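Local structure of RmpD (Hexulose-6-phosphate synthase) (Streptococcus mutans, 3EXR) at residues E47-L52 and R81-M86. The protein is probably an enzyme of the orotidine 5'-phosphate decarboxylase / HUMPS family, built as a TIM barrel. Numbering follows the deposited sequence.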
loop_
_atom_site.group_PDB
_atom_site.type_symbol
_atom_site.label_atom_id
_atom_site.label_comp_id
_atom_site.label_asym_id
_atom_site.label_seq_id
_atom_site.Cartn_x
_atom_site.Cartn_y
_atom_site.Cartn_z
ATOM N N GLU A 47 12.984 -2.288 -9.272
ATOM C CA GLU A 47 14.289 -2.775 -9.697
ATOM C C GLU A 47 15.055 -3.369 -8.485
ATOM O O GLU A 47 15.800 -4.319 -8.620
ATOM C CB GLU A 47 15.104 -1.738 -10.467
ATOM C CG GLU A 47 16.416 -2.305 -11.004
ATOM C CD GLU A 47 17.191 -1.377 -11.922
ATOM O OE1 GLU A 47 17.092 -0.139 -11.795
ATOM O OE2 GLU A 47 17.958 -1.919 -12.746
ATOM N N LEU A 48 14.801 -2.827 -7.306
ATOM C CA LEU A 48 15.383 -3.363 -6.078
ATOM C C LEU A 48 15.138 -4.865 -5.954
ATOM O O LEU A 48 16.043 -5.619 -5.530
ATOM C CB LEU A 48 14.824 -2.630 -4.850
ATOM C CG LEU A 48 15.229 -3.177 -3.468
ATOM C CD1 LEU A 48 16.716 -3.098 -3.243
ATOM C CD2 LEU A 48 14.501 -2.438 -2.362
ATOM N N VAL A 49 13.933 -5.307 -6.310
ATOM C CA VAL A 49 13.609 -6.738 -6.194
ATOM C C VAL A 49 14.577 -7.570 -7.041
ATOM O O VAL A 49 15.081 -8.596 -6.612
ATOM C CB VAL A 49 12.142 -7.037 -6.603
ATOM C CG1 VAL A 49 11.856 -8.525 -6.603
ATOM C CG2 VAL A 49 11.179 -6.324 -5.660
ATOM N N GLU A 50 14.809 -7.101 -8.256
ATOM C CA GLU A 50 15.728 -7.760 -9.183
ATOM C C GLU A 50 17.199 -7.745 -8.697
ATOM O O GLU A 50 17.920 -8.732 -8.838
ATOM C CB GLU A 50 15.590 -7.128 -10.568
ATOM C CG GLU A 50 16.286 -7.889 -11.674
ATOM C CD GLU A 50 15.890 -7.447 -13.083
ATOM O OE1 GLU A 50 14.819 -6.858 -13.255
ATOM O OE2 GLU A 50 16.659 -7.746 -14.026
ATOM N N VAL A 51 17.621 -6.639 -8.109
ATOM C CA VAL A 51 18.970 -6.538 -7.545
ATOM C C VAL A 51 19.115 -7.560 -6.412
ATOM O O VAL A 51 20.129 -8.236 -6.342
ATOM C CB VAL A 51 19.269 -5.111 -7.048
ATOM C CG1 VAL A 51 20.560 -5.049 -6.241
ATOM C CG2 VAL A 51 19.303 -4.124 -8.239
ATOM N N LEU A 52 18.096 -7.665 -5.574
ATOM C CA LEU A 52 18.148 -8.609 -4.463
ATOM C C LEU A 52 18.207 -10.039 -4.978
ATOM O O LEU A 52 18.933 -10.850 -4.429
ATOM C CB LEU A 52 16.985 -8.429 -3.508
ATOM C CG LEU A 52 16.966 -7.115 -2.746
ATOM C CD1 LEU A 52 15.663 -6.936 -2.011
ATOM C CD2 LEU A 52 18.149 -7.038 -1.765
ATOM N N ARG A 81 10.376 -9.398 -11.714
ATOM C CA ARG A 81 11.631 -8.909 -11.103
ATOM C C ARG A 81 12.300 -10.013 -10.283
ATOM O O ARG A 81 13.457 -9.887 -9.902
ATOM C CB ARG A 81 11.342 -7.709 -10.189
ATOM C CG ARG A 81 10.956 -6.413 -10.886
ATOM C CD ARG A 81 12.126 -5.795 -11.588
ATOM N NE ARG A 81 11.840 -4.432 -12.018
ATOM C CZ ARG A 81 12.661 -3.708 -12.772
ATOM N NH1 ARG A 81 13.780 -4.233 -13.226
ATOM N NH2 ARG A 81 12.355 -2.455 -13.085
ATOM N N GLY A 82 11.556 -11.072 -10.007
ATOM C CA GLY A 82 12.065 -12.212 -9.228
ATOM C C GLY A 82 11.471 -12.449 -7.832
ATOM O O GLY A 82 11.972 -13.306 -7.105
ATOM N N ALA A 83 10.417 -11.724 -7.439
ATOM C CA ALA A 83 9.793 -11.982 -6.139
ATOM C C ALA A 83 9.211 -13.379 -6.009
ATOM O O ALA A 83 8.641 -13.935 -6.973
ATOM C CB ALA A 83 8.698 -10.956 -5.829
ATOM N N ASP A 84 9.303 -13.920 -4.791
ATOM C CA ASP A 84 8.579 -15.144 -4.436
ATOM C C ASP A 84 7.227 -14.867 -3.786
ATOM O O ASP A 84 6.202 -15.442 -4.180
ATOM C CB ASP A 84 9.440 -15.978 -3.487
ATOM C CG ASP A 84 10.715 -16.478 -4.151
ATOM O OD1 ASP A 84 10.649 -17.069 -5.271
ATOM O OD2 ASP A 84 11.794 -16.310 -3.556
ATOM N N TRP A 85 7.232 -13.979 -2.793
ATOM C CA TRP A 85 6.049 -13.633 -2.029
ATOM C C TRP A 85 5.750 -12.173 -2.240
ATOM O O TRP A 85 6.663 -11.381 -2.348
ATOM C CB TRP A 85 6.247 -13.866 -0.540
ATOM C CG TRP A 85 6.563 -15.292 -0.188
ATOM C CD1 TRP A 85 6.375 -16.386 -0.976
ATOM C CD2 TRP A 85 7.137 -15.769 1.037
ATOM N NE1 TRP A 85 6.787 -17.518 -0.316
ATOM C CE2 TRP A 85 7.258 -17.171 0.922
ATOM C CE3 TRP A 85 7.566 -15.149 2.218
ATOM C CZ2 TRP A 85 7.786 -17.961 1.941
ATOM C CZ3 TRP A 85 8.106 -15.938 3.241
ATOM C CH2 TRP A 85 8.215 -17.326 3.088
ATOM N N MET A 86 4.465 -11.845 -2.322
ATOM C CA MET A 86 4.030 -10.452 -2.331
ATOM C C MET A 86 2.951 -10.245 -1.272
ATOM O O MET A 86 2.069 -11.106 -1.085
ATOM C CB MET A 86 3.474 -10.050 -3.693
ATOM C CG MET A 86 3.260 -8.557 -3.813
ATOM S SD MET A 86 2.480 -7.990 -5.320
ATOM C CE MET A 86 0.737 -8.375 -5.050
HETATM O O HOH W 1 16.022 -3.178 -14.882
#
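R81 NH1 is gripped by E50 OE1 at 2.8 Å, a salt bridge with an N-H...O angle of 156°, and by a water whose oxygen lies 3.0 Å from NH1 and which reaches E47 OE2 through a weak hydrogen bond. The residues belong to a TIM barrel: helix 47-55 packs on its outer layer against the turn that follows helix 71-79 and leads into strand 85-89. The bridge is asymmetric, since OE1 lies within 7° of the guanidinium plane whereas NH1 stands 40° out of the carboxylate plane. E47 takes part from another direction, its CA lying 3.6 Å above the centre of the guanidinium. R81 NE is hydrogen-bonded to S46 OG, a further hold on the group. The bend of R81 at chi2 brings CD to 3.3 Å from E50 OE1. At the backbone, E50 CA approaches R81 O in a CA-H...O contact. G82, with positive phi, closes helix 71-79 in a Schellman motif, and its carbonyl oxygen accepts a hydrogen bond from R53 NH2. Further in, D84 OD2 forms salt bridges with R53 and K111 beside strand 60-67. The apolar part of the contact rests on V49, whose CG1, anti to the backbone N, touches R81 CB at 3.7 Å, packs against the backbone N of A83 and lies 4.1 Å from A83 CB.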